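Local coordinates for arginine decarboxylase, A207R protein (Paramecium bursaria Chlorella virus 1, PDB 2NVA) that decarboxylates arginine to agmatine as a pyridoxal 5'-phosphate-dependent enzyme with a TIM-barrel domain, resembling eukaryotic ornithine decarboxylases, at residues Asn127-Leu132 with Asp167-Gly172; Leu159-Lys164 with Ile202-Lys207; Leu264-Ile269 with Asp343-Pro348; Pro302-Asp307 with Val334-Leu339. All blocks are in the same frame, centred on the assembly; numbering follows the deposited sequence.

Contact 1. Residues Asn127-Leu132 with Asp167-Gly172; sequences NCKMIL and DIEVIG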
loop_
_atom_site.group_PDB
_atom_site.type_symbol
_atom_site.label_atom_id
_atom_site.label_comp_id
_atom_site.label_asym_id
_atom_site.label_seq_id
_atom_site.Cartn_x
_atom_site.Cartn_y
_atom_site.Cartn_z
ATOM N N ASN A 127 15.374 23.001 -23.123
ATOM C CA ASN A 127 15.076 22.478 -24.450
ATOM C C ASN A 127 14.233 21.199 -24.452
ATOM O O ASN A 127 14.087 20.550 -25.477
ATOM C CB ASN A 127 16.365 22.281 -25.248
ATOM C CG ASN A 127 17.075 23.588 -25.526
ATOM O OD1 ASN A 127 16.435 24.609 -25.815
ATOM N ND2 ASN A 127 18.401 23.577 -25.437
ATOM N N CYS A 128 13.681 20.848 -23.297
ATOM C CA CYS A 128 12.757 19.728 -23.220
ATOM C C CYS A 128 11.534 20.042 -24.082
ATOM O O CYS A 128 10.987 21.153 -24.011
ATOM C CB CYS A 128 12.354 19.487 -21.767
ATOM S SG CYS A 128 11.421 17.957 -21.515
ATOM N N LYS A 129 11.135 19.094 -24.923
ATOM C CA LYS A 129 9.941 19.273 -25.739
ATOM C C LYS A 129 8.724 18.946 -24.888
ATOM O O LYS A 129 8.637 17.855 -24.328
ATOM C CB LYS A 129 9.999 18.405 -26.990
ATOM C CG LYS A 129 11.266 18.664 -27.823
ATOM C CD LYS A 129 11.201 17.960 -29.178
ATOM C CE LYS A 129 12.576 17.951 -29.869
ATOM N NZ LYS A 129 13.098 19.341 -30.104
ATOM N N MET A 130 7.786 19.889 -24.816
ATOM C CA MET A 130 6.687 19.802 -23.859
ATOM C C MET A 130 5.355 19.414 -24.468
ATOM O O MET A 130 5.017 19.842 -25.569
ATOM C CB MET A 130 6.545 21.110 -23.073
ATOM C CG MET A 130 7.795 21.496 -22.270
ATOM S SD MET A 130 8.433 20.189 -21.175
ATOM C CE MET A 130 7.116 20.098 -19.957
ATOM N N ILE A 131 4.606 18.598 -23.725
ATOM C CA ILE A 131 3.274 18.172 -24.125
ATOM C C ILE A 131 2.291 18.674 -23.076
ATOM O O ILE A 131 2.411 18.344 -21.904
ATOM C CB ILE A 131 3.177 16.620 -24.280
ATOM C CG1 ILE A 131 4.059 16.141 -25.437
ATOM C CG2 ILE A 131 1.741 16.185 -24.509
ATOM C CD1 ILE A 131 4.226 14.610 -25.502
ATOM N N LEU A 132 1.330 19.484 -23.506
ATOM C CA LEU A 132 0.351 20.002 -22.566
ATOM C C LEU A 132 -0.699 18.932 -22.280
ATOM O O LEU A 132 -1.386 18.480 -23.188
ATOM C CB LEU A 132 -0.302 21.290 -23.089
ATOM C CG LEU A 132 -1.498 21.820 -22.280
ATOM C CD1 LEU A 132 -1.106 22.258 -20.869
ATOM C CD2 LEU A 132 -2.207 22.950 -23.030
ATOM N N ASP A 167 10.264 30.587 -24.187
ATOM C CA ASP A 167 11.003 29.912 -25.250
ATOM C C ASP A 167 10.979 28.395 -25.066
ATOM O O ASP A 167 11.965 27.706 -25.366
ATOM C CB ASP A 167 12.445 30.433 -25.332
ATOM C CG ASP A 167 12.516 31.828 -25.913
ATOM O OD1 ASP A 167 11.627 32.194 -26.730
ATOM O OD2 ASP A 167 13.478 32.568 -25.598
ATOM N N ILE A 168 9.844 27.905 -24.568
ATOM C CA ILE A 168 9.590 26.466 -24.382
ATOM C C ILE A 168 8.796 25.927 -25.566
ATOM O O ILE A 168 7.741 26.467 -25.907
ATOM C CB ILE A 168 8.809 26.177 -23.064
ATOM C CG1 ILE A 168 9.592 26.593 -21.805
ATOM C CG2 ILE A 168 8.433 24.679 -22.976
ATOM C CD1 ILE A 168 11.075 26.226 -21.857
ATOM N N GLU A 169 9.322 24.880 -26.201
ATOM C CA GLU A 169 8.709 24.283 -27.380
ATOM C C GLU A 169 7.588 23.338 -26.956
ATOM O O GLU A 169 7.856 22.296 -26.361
ATOM C CB GLU A 169 9.783 23.520 -28.155
ATOM C CG GLU A 169 9.355 22.976 -29.516
ATOM C CD GLU A 169 10.485 22.218 -30.221
ATOM O OE1 GLU A 169 10.260 21.701 -31.353
ATOM O OE2 GLU A 169 11.595 22.126 -29.645
ATOM N N VAL A 170 6.341 23.712 -27.227
ATOM C CA VAL A 170 5.206 22.811 -26.999
ATOM C C VAL A 170 4.955 22.015 -28.288
ATOM O O VAL A 170 4.622 22.595 -29.331
ATOM C CB VAL A 170 3.934 23.567 -26.547
ATOM C CG1 VAL A 170 2.750 22.606 -26.437
ATOM C CG2 VAL A 170 4.173 24.262 -25.195
ATOM N N ILE A 171 5.130 20.696 -28.220
ATOM C CA ILE A 171 5.052 19.853 -29.413
ATOM C C ILE A 171 3.756 19.027 -29.525
ATOM O O ILE A 171 3.545 18.328 -30.519
ATOM C CB ILE A 171 6.284 18.915 -29.558
ATOM C CG1 ILE A 171 6.347 17.894 -28.407
ATOM C CG2 ILE A 171 7.562 19.737 -29.704
ATOM C CD1 ILE A 171 7.244 16.695 -28.706
ATOM N N GLY A 172 2.890 19.118 -28.516
ATOM C CA GLY A 172 1.649 18.357 -28.568
ATOM C C GLY A 172 0.751 18.449 -27.357
ATOM O O GLY A 172 0.983 19.238 -26.424
HETATM O O HOH W 1 13.125 23.127 -27.331
HETATM O O HOH W 2 11.754 23.681 -24.953
#

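Contact 2. Residues Leu159-Lys164 with Ile202-Lys207; sequences LLEYAK and ISVGHK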
loop_
_atom_site.group_PDB
_atom_site.type_symbol
_atom_site.label_atom_id
_atom_site.label_comp_id
_atom_site.label_asym_id
_atom_site.label_seq_id
_atom_site.Cartn_x
_atom_site.Cartn_y
_atom_site.Cartn_z
ATOM N N LEU A 159 -1.483 28.937 -20.606
ATOM C CA LEU A 159 -0.333 28.046 -20.417
ATOM C C LEU A 159 0.539 27.964 -21.670
ATOM O O LEU A 159 1.760 27.940 -21.585
ATOM C CB LEU A 159 -0.800 26.652 -20.011
ATOM C CG LEU A 159 -1.316 26.515 -18.576
ATOM C CD1 LEU A 159 -1.842 25.112 -18.373
ATOM C CD2 LEU A 159 -0.233 26.829 -17.538
ATOM N N LEU A 160 -0.109 27.946 -22.825
ATOM C CA LEU A 160 0.595 27.902 -24.103
ATOM C C LEU A 160 1.344 29.202 -24.360
ATOM O O LEU A 160 2.448 29.184 -24.901
ATOM C CB LEU A 160 -0.371 27.585 -25.250
ATOM C CG LEU A 160 -0.989 26.171 -25.206
ATOM C CD1 LEU A 160 -2.179 26.078 -26.134
ATOM C CD2 LEU A 160 0.042 25.100 -25.557
ATOM N N GLU A 161 0.740 30.319 -23.964
ATOM C CA GLU A 161 1.370 31.631 -24.109
ATOM C C GLU A 161 2.555 31.771 -23.182
ATOM O O GLU A 161 3.579 32.333 -23.553
ATOM C CB GLU A 161 0.357 32.737 -23.840
ATOM C CG GLU A 161 -0.617 32.940 -24.987
ATOM C CD GLU A 161 -1.727 33.942 -24.671
ATOM O OE1 GLU A 161 -2.261 34.547 -25.630
ATOM O OE2 GLU A 161 -2.079 34.124 -23.474
ATOM N N TYR A 162 2.410 31.246 -21.970
ATOM C CA TYR A 162 3.492 31.268 -20.996
ATOM C C TYR A 162 4.674 30.430 -21.472
ATOM O O TYR A 162 5.832 30.832 -21.308
ATOM C CB TYR A 162 2.995 30.800 -19.629
ATOM C CG TYR A 162 3.916 31.178 -18.486
ATOM C CD1 TYR A 162 4.089 32.512 -18.104
ATOM C CD2 TYR A 162 4.615 30.201 -17.790
ATOM C CE1 TYR A 162 4.946 32.852 -17.053
ATOM C CE2 TYR A 162 5.448 30.517 -16.736
ATOM C CZ TYR A 162 5.602 31.830 -16.363
ATOM O OH TYR A 162 6.445 32.140 -15.329
ATOM N N ALA A 163 4.386 29.271 -22.054
ATOM C CA ALA A 163 5.442 28.456 -22.628
ATOM C C ALA A 163 6.167 29.225 -23.739
ATOM O O ALA A 163 7.389 29.260 -23.762
ATOM C CB ALA A 163 4.880 27.144 -23.143
ATOM N N LYS A 164 5.410 29.854 -24.639
ATOM C CA LYS A 164 5.986 30.650 -25.746
ATOM C C LYS A 164 6.909 31.747 -25.204
ATOM O O LYS A 164 8.029 31.940 -25.689
ATOM C CB LYS A 164 4.860 31.270 -26.601
ATOM C CG LYS A 164 5.323 31.906 -27.926
ATOM C CD LYS A 164 5.598 30.838 -28.997
ATOM C CE LYS A 164 6.316 31.444 -30.199
ATOM N NZ LYS A 164 6.686 30.384 -31.181
ATOM N N ILE A 202 -1.165 26.279 -32.110
ATOM C CA ILE A 202 -0.783 26.838 -33.411
ATOM C C ILE A 202 -1.027 28.361 -33.416
ATOM O O ILE A 202 -0.184 29.136 -33.897
ATOM C CB ILE A 202 -1.521 26.122 -34.573
ATOM C CG1 ILE A 202 -1.000 24.687 -34.713
ATOM C CG2 ILE A 202 -1.343 26.879 -35.908
ATOM C CD1 ILE A 202 -1.902 23.765 -35.509
ATOM N N SER A 203 -2.168 28.776 -32.861
ATOM C CA SER A 203 -2.550 30.181 -32.781
ATOM C C SER A 203 -1.529 31.019 -31.997
ATOM O O SER A 203 -1.219 32.148 -32.372
ATOM C CB SER A 203 -3.953 30.328 -32.172
ATOM O OG SER A 203 -4.333 31.702 -32.140
ATOM N N VAL A 204 -1.011 30.438 -30.920
ATOM C CA VAL A 204 -0.004 31.064 -30.063
ATOM C C VAL A 204 1.363 31.151 -30.765
ATOM O O VAL A 204 2.149 32.065 -30.486
ATOM C CB VAL A 204 0.060 30.319 -28.686
ATOM C CG1 VAL A 204 1.303 30.671 -27.886
ATOM C CG2 VAL A 204 -1.194 30.613 -27.879
ATOM N N GLY A 205 1.627 30.232 -31.696
ATOM C CA GLY A 205 2.893 30.231 -32.440
ATOM C C GLY A 205 3.730 28.966 -32.286
ATOM O O GLY A 205 4.856 28.898 -32.772
ATOM N N HIS A 206 3.187 27.968 -31.594
ATOM C CA HIS A 206 3.822 26.659 -31.494
ATOM C C HIS A 206 3.566 25.888 -32.771
ATOM O O HIS A 206 2.661 26.230 -33.534
ATOM C CB HIS A 206 3.278 25.879 -30.280
ATOM C CG HIS A 206 3.567 26.548 -28.974
ATOM N ND1 HIS A 206 4.831 26.591 -28.429
ATOM C CD2 HIS A 206 2.765 27.227 -28.120
ATOM C CE1 HIS A 206 4.795 27.254 -27.287
ATOM N NE2 HIS A 206 3.555 27.657 -27.080
ATOM N N LYS A 207 4.364 24.846 -32.985
ATOM C CA LYS A 207 4.247 23.964 -34.147
ATOM C C LYS A 207 4.077 22.528 -33.652
ATOM O O LYS A 207 4.970 21.696 -33.829
ATOM C CB LYS A 207 5.465 24.119 -35.068
ATOM C CG LYS A 207 5.549 25.532 -35.666
ATOM C CD LYS A 207 6.702 25.718 -36.662
ATOM C CE LYS A 207 8.017 26.063 -35.957
ATOM N NZ LYS A 207 8.988 26.766 -36.933
#

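Contact 3. Residues Leu264-Ile269 with Asp343-Pro348; sequences LATQVI and DWVYFP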
loop_
_atom_site.group_PDB
_atom_site.type_symbol
_atom_site.label_atom_id
_atom_site.label_comp_id
_atom_site.label_asym_id
_atom_site.label_seq_id
_atom_site.Cartn_x
_atom_site.Cartn_y
_atom_site.Cartn_z
ATOM N N LEU A 264 -1.090 -15.045 -10.418
ATOM C CA LEU A 264 -0.492 -15.070 -9.077
ATOM C C LEU A 264 -0.984 -16.299 -8.319
ATOM O O LEU A 264 -2.162 -16.424 -8.063
ATOM C CB LEU A 264 -0.816 -13.791 -8.302
ATOM C CG LEU A 264 -0.277 -13.677 -6.864
ATOM C CD1 LEU A 264 1.221 -13.968 -6.755
ATOM C CD2 LEU A 264 -0.595 -12.272 -6.317
ATOM N N ALA A 265 -0.057 -17.189 -7.982
ATOM C CA ALA A 265 -0.365 -18.417 -7.244
ATOM C C ALA A 265 -0.128 -18.199 -5.751
ATOM O O ALA A 265 0.884 -17.619 -5.359
ATOM C CB ALA A 265 0.493 -19.565 -7.746
ATOM N N THR A 266 -1.087 -18.639 -4.945
ATOM C CA THR A 266 -1.031 -18.447 -3.504
ATOM C C THR A 266 -1.627 -19.666 -2.797
ATOM O O THR A 266 -2.497 -20.356 -3.346
ATOM C CB THR A 266 -1.719 -17.122 -3.061
ATOM O OG1 THR A 266 -1.616 -16.956 -1.645
ATOM C CG2 THR A 266 -3.195 -17.068 -3.462
ATOM N N GLN A 267 -1.152 -19.909 -1.576
ATOM C CA GLN A 267 -1.512 -21.125 -0.850
ATOM C C GLN A 267 -2.435 -20.827 0.333
ATOM O O GLN A 267 -2.286 -19.798 0.993
ATOM C CB GLN A 267 -0.236 -21.818 -0.336
ATOM C CG GLN A 267 -0.451 -23.245 0.146
ATOM C CD GLN A 267 0.802 -23.841 0.778
ATOM O OE1 GLN A 267 1.463 -23.199 1.582
ATOM N NE2 GLN A 267 1.122 -25.080 0.416
ATOM N N VAL A 268 -3.377 -21.740 0.585
ATOM C CA VAL A 268 -4.192 -21.711 1.791
ATOM C C VAL A 268 -3.306 -22.094 2.980
ATOM O O VAL A 268 -2.776 -23.204 3.037
ATOM C CB VAL A 268 -5.377 -22.702 1.720
ATOM C CG1 VAL A 268 -6.205 -22.642 3.006
ATOM C CG2 VAL A 268 -6.244 -22.412 0.487
ATOM N N ILE A 269 -3.134 -21.151 3.896
ATOM C CA ILE A 269 -2.286 -21.363 5.059
ATOM C C ILE A 269 -3.051 -21.474 6.370
ATOM O O ILE A 269 -2.491 -21.931 7.363
ATOM C CB ILE A 269 -1.124 -20.312 5.149
ATOM C CG1 ILE A 269 -1.639 -18.888 5.365
ATOM C CG2 ILE A 269 -0.221 -20.393 3.912
ATOM C CD1 ILE A 269 -1.861 -18.542 6.843
ATOM N N ASP A 343 -3.593 -26.367 -0.021
ATOM C CA ASP A 343 -4.097 -26.189 -1.398
ATOM C C ASP A 343 -3.495 -24.937 -2.014
ATOM O O ASP A 343 -3.374 -23.905 -1.345
ATOM C CB ASP A 343 -5.619 -26.004 -1.422
ATOM C CG ASP A 343 -6.380 -27.320 -1.535
ATOM O OD1 ASP A 343 -5.906 -28.217 -2.272
ATOM O OD2 ASP A 343 -7.467 -27.442 -0.934
ATOM N N TRP A 344 -3.144 -25.020 -3.292
ATOM C CA TRP A 344 -2.727 -23.834 -4.022
ATOM C C TRP A 344 -3.846 -23.412 -4.948
ATOM O O TRP A 344 -4.587 -24.256 -5.496
ATOM C CB TRP A 344 -1.462 -24.128 -4.845
ATOM C CG TRP A 344 -0.197 -24.231 -4.030
ATOM C CD1 TRP A 344 0.318 -25.353 -3.428
ATOM C CD2 TRP A 344 0.723 -23.176 -3.763
ATOM N NE1 TRP A 344 1.503 -25.052 -2.791
ATOM C CE2 TRP A 344 1.767 -23.716 -2.973
ATOM C CE3 TRP A 344 0.761 -21.813 -4.101
ATOM C CZ2 TRP A 344 2.847 -22.934 -2.527
ATOM C CZ3 TRP A 344 1.833 -21.045 -3.656
ATOM C CH2 TRP A 344 2.856 -21.605 -2.875
ATOM N N VAL A 345 -3.964 -22.108 -5.136
ATOM C CA VAL A 345 -4.862 -21.559 -6.143
ATOM C C VAL A 345 -4.073 -20.550 -6.962
ATOM O O VAL A 345 -2.993 -20.133 -6.542
ATOM C CB VAL A 345 -6.117 -20.871 -5.516
ATOM C CG1 VAL A 345 -6.866 -21.850 -4.589
ATOM C CG2 VAL A 345 -5.733 -19.609 -4.734
ATOM N N TYR A 346 -4.600 -20.153 -8.118
ATOM C CA TYR A 346 -4.032 -18.988 -8.772
ATOM C C TYR A 346 -5.106 -18.019 -9.235
ATOM O O TYR A 346 -6.235 -18.404 -9.511
ATOM C CB TYR A 346 -3.076 -19.381 -9.908
ATOM C CG TYR A 346 -3.750 -19.892 -11.158
ATOM C CD1 TYR A 346 -4.153 -19.012 -12.175
ATOM C CD2 TYR A 346 -3.963 -21.257 -11.343
ATOM C CE1 TYR A 346 -4.774 -19.475 -13.320
ATOM C CE2 TYR A 346 -4.575 -21.727 -12.504
ATOM C CZ TYR A 346 -4.984 -20.831 -13.474
ATOM O OH TYR A 346 -5.594 -21.304 -14.616
ATOM N N PHE A 347 -4.719 -16.748 -9.319
ATOM C CA PHE A 347 -5.590 -15.692 -9.804
ATOM C C PHE A 347 -5.147 -15.291 -11.202
ATOM O O PHE A 347 -4.003 -14.836 -11.388
ATOM C CB PHE A 347 -5.535 -14.491 -8.856
ATOM C CG PHE A 347 -6.188 -14.752 -7.529
ATOM C CD1 PHE A 347 -7.517 -14.398 -7.319
ATOM C CD2 PHE A 347 -5.482 -15.382 -6.497
ATOM C CE1 PHE A 347 -8.137 -14.640 -6.091
ATOM C CE2 PHE A 347 -6.092 -15.632 -5.260
ATOM C CZ PHE A 347 -7.435 -15.262 -5.065
ATOM N N PRO A 348 -6.035 -15.495 -12.193
ATOM C CA PRO A 348 -5.701 -15.170 -13.581
ATOM C C PRO A 348 -5.526 -13.665 -13.792
ATOM O O PRO A 348 -6.085 -12.889 -13.035
ATOM C CB PRO A 348 -6.926 -15.664 -14.375
ATOM C CG PRO A 348 -7.661 -16.600 -13.449
ATOM C CD PRO A 348 -7.390 -16.077 -12.059
#

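Contact 4. Residues Pro302-Asp307 with Val334-Leu339; sequences PQLLRD and VALPEL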
loop_
_atom_site.group_PDB
_atom_site.type_symbol
_atom_site.label_atom_id
_atom_site.label_comp_id
_atom_site.label_asym_id
_atom_site.label_seq_id
_atom_site.Cartn_x
_atom_site.Cartn_y
_atom_site.Cartn_z
ATOM N N PRO A 302 -10.394 -17.137 -7.570
ATOM C CA PRO A 302 -9.246 -17.991 -7.863
ATOM C C PRO A 302 -9.621 -19.250 -8.647
ATOM O O PRO A 302 -10.787 -19.678 -8.644
ATOM C CB PRO A 302 -8.754 -18.380 -6.480
ATOM C CG PRO A 302 -10.001 -18.438 -5.653
ATOM C CD PRO A 302 -10.850 -17.297 -6.173
ATOM N N GLN A 303 -8.607 -19.829 -9.291
ATOM C CA GLN A 303 -8.690 -21.142 -9.927
ATOM C C GLN A 303 -8.014 -22.156 -9.008
ATOM O O GLN A 303 -6.870 -21.951 -8.603
ATOM C CB GLN A 303 -7.948 -21.100 -11.264
ATOM C CG GLN A 303 -8.599 -20.168 -12.279
ATOM C CD GLN A 303 -9.836 -20.781 -12.878
ATOM O OE1 GLN A 303 -9.811 -21.924 -13.340
ATOM N NE2 GLN A 303 -10.930 -20.030 -12.890
ATOM N N LEU A 304 -8.707 -23.247 -8.687
ATOM C CA LEU A 304 -8.100 -24.321 -7.892
ATOM C C LEU A 304 -7.111 -25.119 -8.733
ATOM O O LEU A 304 -7.384 -25.430 -9.900
ATOM C CB LEU A 304 -9.182 -25.277 -7.395
ATOM C CG LEU A 304 -9.838 -25.016 -6.051
ATOM C CD1 LEU A 304 -10.790 -23.814 -6.120
ATOM C CD2 LEU A 304 -10.579 -26.302 -5.643
ATOM N N LEU A 305 -5.959 -25.437 -8.156
ATOM C CA LEU A 305 -4.985 -26.282 -8.846
ATOM C C LEU A 305 -5.283 -27.771 -8.667
ATOM O O LEU A 305 -4.970 -28.572 -9.541
ATOM C CB LEU A 305 -3.551 -25.920 -8.445
ATOM C CG LEU A 305 -3.167 -24.583 -9.112
ATOM C CD1 LEU A 305 -2.094 -23.853 -8.322
ATOM C CD2 LEU A 305 -2.768 -24.758 -10.575
ATOM N N ARG A 306 -5.885 -28.129 -7.527
ATOM C CA ARG A 306 -6.371 -29.494 -7.288
ATOM C C ARG A 306 -7.626 -29.773 -8.123
ATOM O O ARG A 306 -8.586 -28.989 -8.113
ATOM C CB ARG A 306 -6.668 -29.680 -5.800
ATOM C CG ARG A 306 -7.341 -30.988 -5.453
ATOM C CD ARG A 306 -7.397 -31.219 -3.946
ATOM N NE ARG A 306 -7.881 -30.054 -3.197
ATOM C CZ ARG A 306 -9.165 -29.763 -2.985
ATOM N NH1 ARG A 306 -10.112 -30.556 -3.481
ATOM N NH2 ARG A 306 -9.511 -28.685 -2.272
ATOM N N ASP A 307 -7.602 -30.873 -8.876
ATOM C CA ASP A 307 -8.756 -31.282 -9.692
ATOM C C ASP A 307 -9.914 -31.757 -8.801
ATOM O O ASP A 307 -9.713 -32.531 -7.850
ATOM C CB ASP A 307 -8.355 -32.403 -10.663
ATOM C CG ASP A 307 -9.419 -32.679 -11.715
ATOM O OD1 ASP A 307 -10.358 -31.867 -11.869
ATOM O OD2 ASP A 307 -9.318 -33.711 -12.413
ATOM N N VAL A 334 -17.344 -15.729 -1.978
ATOM C CA VAL A 334 -17.255 -16.422 -3.262
ATOM C C VAL A 334 -17.585 -17.908 -3.071
ATOM O O VAL A 334 -17.165 -18.521 -2.094
ATOM C CB VAL A 334 -15.851 -16.212 -3.928
ATOM C CG1 VAL A 334 -14.720 -16.710 -3.004
ATOM C CG2 VAL A 334 -15.785 -16.876 -5.333
ATOM N N ALA A 335 -18.347 -18.473 -4.003
ATOM C CA ALA A 335 -18.666 -19.898 -3.949
ATOM C C ALA A 335 -17.503 -20.691 -4.560
ATOM O O ALA A 335 -17.071 -20.411 -5.688
ATOM C CB ALA A 335 -19.954 -20.170 -4.707
ATOM N N LEU A 336 -16.994 -21.672 -3.810
ATOM C CA LEU A 336 -15.852 -22.476 -4.260
ATOM C C LEU A 336 -15.993 -23.900 -3.725
ATOM O O LEU A 336 -16.656 -24.093 -2.714
ATOM C CB LEU A 336 -14.533 -21.866 -3.739
ATOM C CG LEU A 336 -14.008 -20.539 -4.313
ATOM C CD1 LEU A 336 -12.775 -20.073 -3.524
ATOM C CD2 LEU A 336 -13.686 -20.661 -5.801
ATOM N N PRO A 337 -15.344 -24.886 -4.378
ATOM C CA PRO A 337 -15.180 -26.181 -3.751
ATOM C C PRO A 337 -14.476 -25.969 -2.402
ATOM O O PRO A 337 -13.701 -25.013 -2.263
ATOM C CB PRO A 337 -14.255 -26.926 -4.723
ATOM C CG PRO A 337 -14.506 -26.285 -6.054
ATOM C CD PRO A 337 -14.706 -24.831 -5.715
ATOM N N GLU A 338 -14.746 -26.826 -1.431
ATOM C CA GLU A 338 -14.050 -26.734 -0.158
ATOM C C GLU A 338 -12.530 -26.795 -0.360
ATOM O O GLU A 338 -12.028 -27.635 -1.117
ATOM C CB GLU A 338 -14.489 -27.837 0.813
ATOM C CG GLU A 338 -13.878 -27.644 2.195
ATOM C CD GLU A 338 -14.394 -28.620 3.230
ATOM O OE1 GLU A 338 -15.308 -29.433 2.922
ATOM O OE2 GLU A 338 -13.886 -28.569 4.370
ATOM N N LEU A 339 -11.806 -25.899 0.309
ATOM C CA LEU A 339 -10.344 -25.888 0.221
ATOM C C LEU A 339 -9.745 -26.412 1.534
ATOM O O LEU A 339 -10.435 -26.458 2.559
ATOM C CB LEU A 339 -9.841 -24.467 -0.041
ATOM C CG LEU A 339 -10.412 -23.702 -1.234
ATOM C CD1 LEU A 339 -9.944 -22.249 -1.213
ATOM C CD2 LEU A 339 -9.999 -24.365 -2.520
HETATM O O HOH W 3 -12.761 -29.751 -2.700
#

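Contact 1. Residues Asn127-Leu132 with Asp167-Gly172
Met-130 is held through both its backbone N and its backbone O by the 167-172 segment: Met-130 N donates to Glu-169 O at 2.9 Å with an N-H...O angle of 171°, and Met-130 O accepts from Ile-171 N at 2.8 Å. This alternation is the parallel beta pairing of a beta-alpha-beta unit in the TIM barrel, strand 129-133 and strand 170-174 being joined through helix 156-165. A third bond, Leu-132 N to Gly-172 O, continues the pairing, while Gly-172 N is buried without a partner in the model. At the entrance to the strands Lys-129 and Glu-169 run side by side in the same direction. Their salt bridge, Lys-129 NZ to Glu-169 OE2 at 3.2 Å, meets the syn side of the carboxylate but lies 32° out of its plane; the bend at chi4 (-60°) brings NZ there. A water lies between Glu-169 N, from which it accepts, and Cys-128 O, linking the two segments next to the Met-130 N bond. The aliphatic part of Lys-129 lies on Ile-171, Lys-129 CB to Ile-171 CD1 being 3.7 Å, and Tyr-209 touches both side chains. Outside the two strands, Leu-160 and Ala-163 of helix 156-165 touch Val-170, whereas Ile-121 of helix 115-124 touches Met-130 and Ile-168. Between these last two the packing is tight: Met-130 CG sits only 3.3 Å from Ile-168 CG2.

Contact 2. Residues Leu159-Lys164 with Ile202-Lys207
His-206 reaches helix 156-165 through NE2, which donates to Leu-160 O at 2.9 Å; the N-H...O angle is 173° and the oxygen lies in the ring plane. Leu-160 O also accepts the helical bond from Lys-164 N, and the two donors approach from opposite faces of the carbonyl plane. Over one face of the imidazole, Lys-164 CD stands 4.3 Å from the centroid, displaced toward the rim, in a CH-pi contact. The lysine chain slides past the ring in the opposite direction, and Lys-164 NZ donates to Gly-205 O at 2.8 Å from above that carbonyl's plane. Val-204 packs on the same helix, CG1 against Leu-160 O and CG2 3.8 Å from Glu-161 CG. The Schellman motif that ends helix 184-204 positions this group: Gly-205, with phi 120°, is its C-prime residue, and His-206 N bonds back to Ala-201 O, fixing the backbone from which the imidazole projects. Val-170 of strand 170-174 touches Leu-160, Ala-163 and His-206, so helix 156-165 and the turn after helix 184-204 meet on the same strand residue. Donation from NE2 fixes a proton on that nitrogen, and the ammonium of Lys-164, its NZ 5.0 Å from His-206 ND1, would be expected to disfavour a second proton on the ring.

Contact 3. Residues Leu264-Ile269 with Asp343-Pro348
Residues 264-269 of strand 262-274 pair antiparallel with strand 344-347 inside the mixed sheet of the beta domain, the part of this fold that accompanies the TIM barrel. Five backbone bonds carry the pairing. Leu-264 and Phe-347 exchange N-H...O bonds in both directions, Thr-266 and Val-345 do the same, and Val-268 N extends the series to Asp-343 O at 2.9 Å. Alternating with them are the non-hydrogen-bonded pairs Ala-265 with Tyr-346 and Gln-267 with Trp-344, whose CA atoms come to 4.0 Å and 4.3 Å. On the face bearing Leu-264, Thr-266, Val-345 and Phe-347, the methyl CG2 of Thr-266 meets Val-345 CG2 at 3.8 Å and reaches the edge of the Phe-347 ring, 3.7 Å from CE2. That methyl lies between the backbone N and the carbonyl carbon because OG1 is anti to N (chi1 -179°), where it bonds to Asn-283 OD1. Phe-290 meets the Phe-347 ring edge-to-face and also touches Leu-264. The other face carries the Trp-344 indole, which leans over the neighbouring strand, with Ala-265 O at its edge. The Gln-267 amide, turned 35° from the indole plane, gives its NE2 to Gly-342 O. Gln-267 CB stands over the centre of the indole's six-membered ring, a CH-pi contact 3.6 Å from the centroid and 5° off the normal.

Contact 4. Residues Pro302-Asp307 with Val334-Leu339
Glu-338 O is held by two donors, the Arg-306 guanidinium and a water bound to it. Arg-306 NH2 donates to Glu-338 O at 3.0 Å, with an N-H...O angle of 154°, and the bond lies in the carbonyl plane and 7° out of the guanidinium plane. A water donates to Glu-338 O at 2.7 Å while accepting from Arg-306 NH1 at 2.9 Å, so NH2, CZ and NH1 of Arg-306, the water and Glu-338 O form a closed ring. The arginine chain is bent at chi3 (48°), which turns NE out of the extended course. NH2 also forms a salt bridge with Asp-343 OD2, which would hold the charged group in place between the two partners. Inward from this polar end, Leu-304 is the apolar centre: its CG lies 3.6 Å from Leu-339 CD2, and its CD2 methyl is 3.8 Å from Pro-337 CB, the leucine and proline sliding past each other in opposite directions. Further along, the Pro-302 ring crosses Leu-336 obliquely, Pro-302 CG to Leu-336 CD1 at 3.9 Å, and Leu-319, Val-345 and Phe-347 also touch that proline. The two segments share no backbone bonds; each is paired elsewhere, Gln-303 with Tyr-346 and Leu-336 with Val-315. Apolar packing and one arginine-to-carbonyl bond join strand 303-304 and its flanks to the end of strand 331-337, in the beta domain that accompanies the barrel in this decarboxylase family.

Contacts 1 and 2 belong to the barrel domain, contacts 3 and 4 to the beta domain, on opposite sides of the chain's centre; the centres of contacts 1 and 3 are about 48 Å apart. Contacts 1 and 3 are buried strand pairings, parallel in one and antiparallel in the other, and rest mainly on backbone bonds. Contacts 2 and 4 are only partly buried and rely on side chains donating to backbone carbonyls, beside apolar packing. Each partner pair shares elements: helix 156-165 connects the two strands of contact 1 and supplies one side of contact 2, while strand 344-347 is bonded to strand 303-304 between contacts 3 and 4.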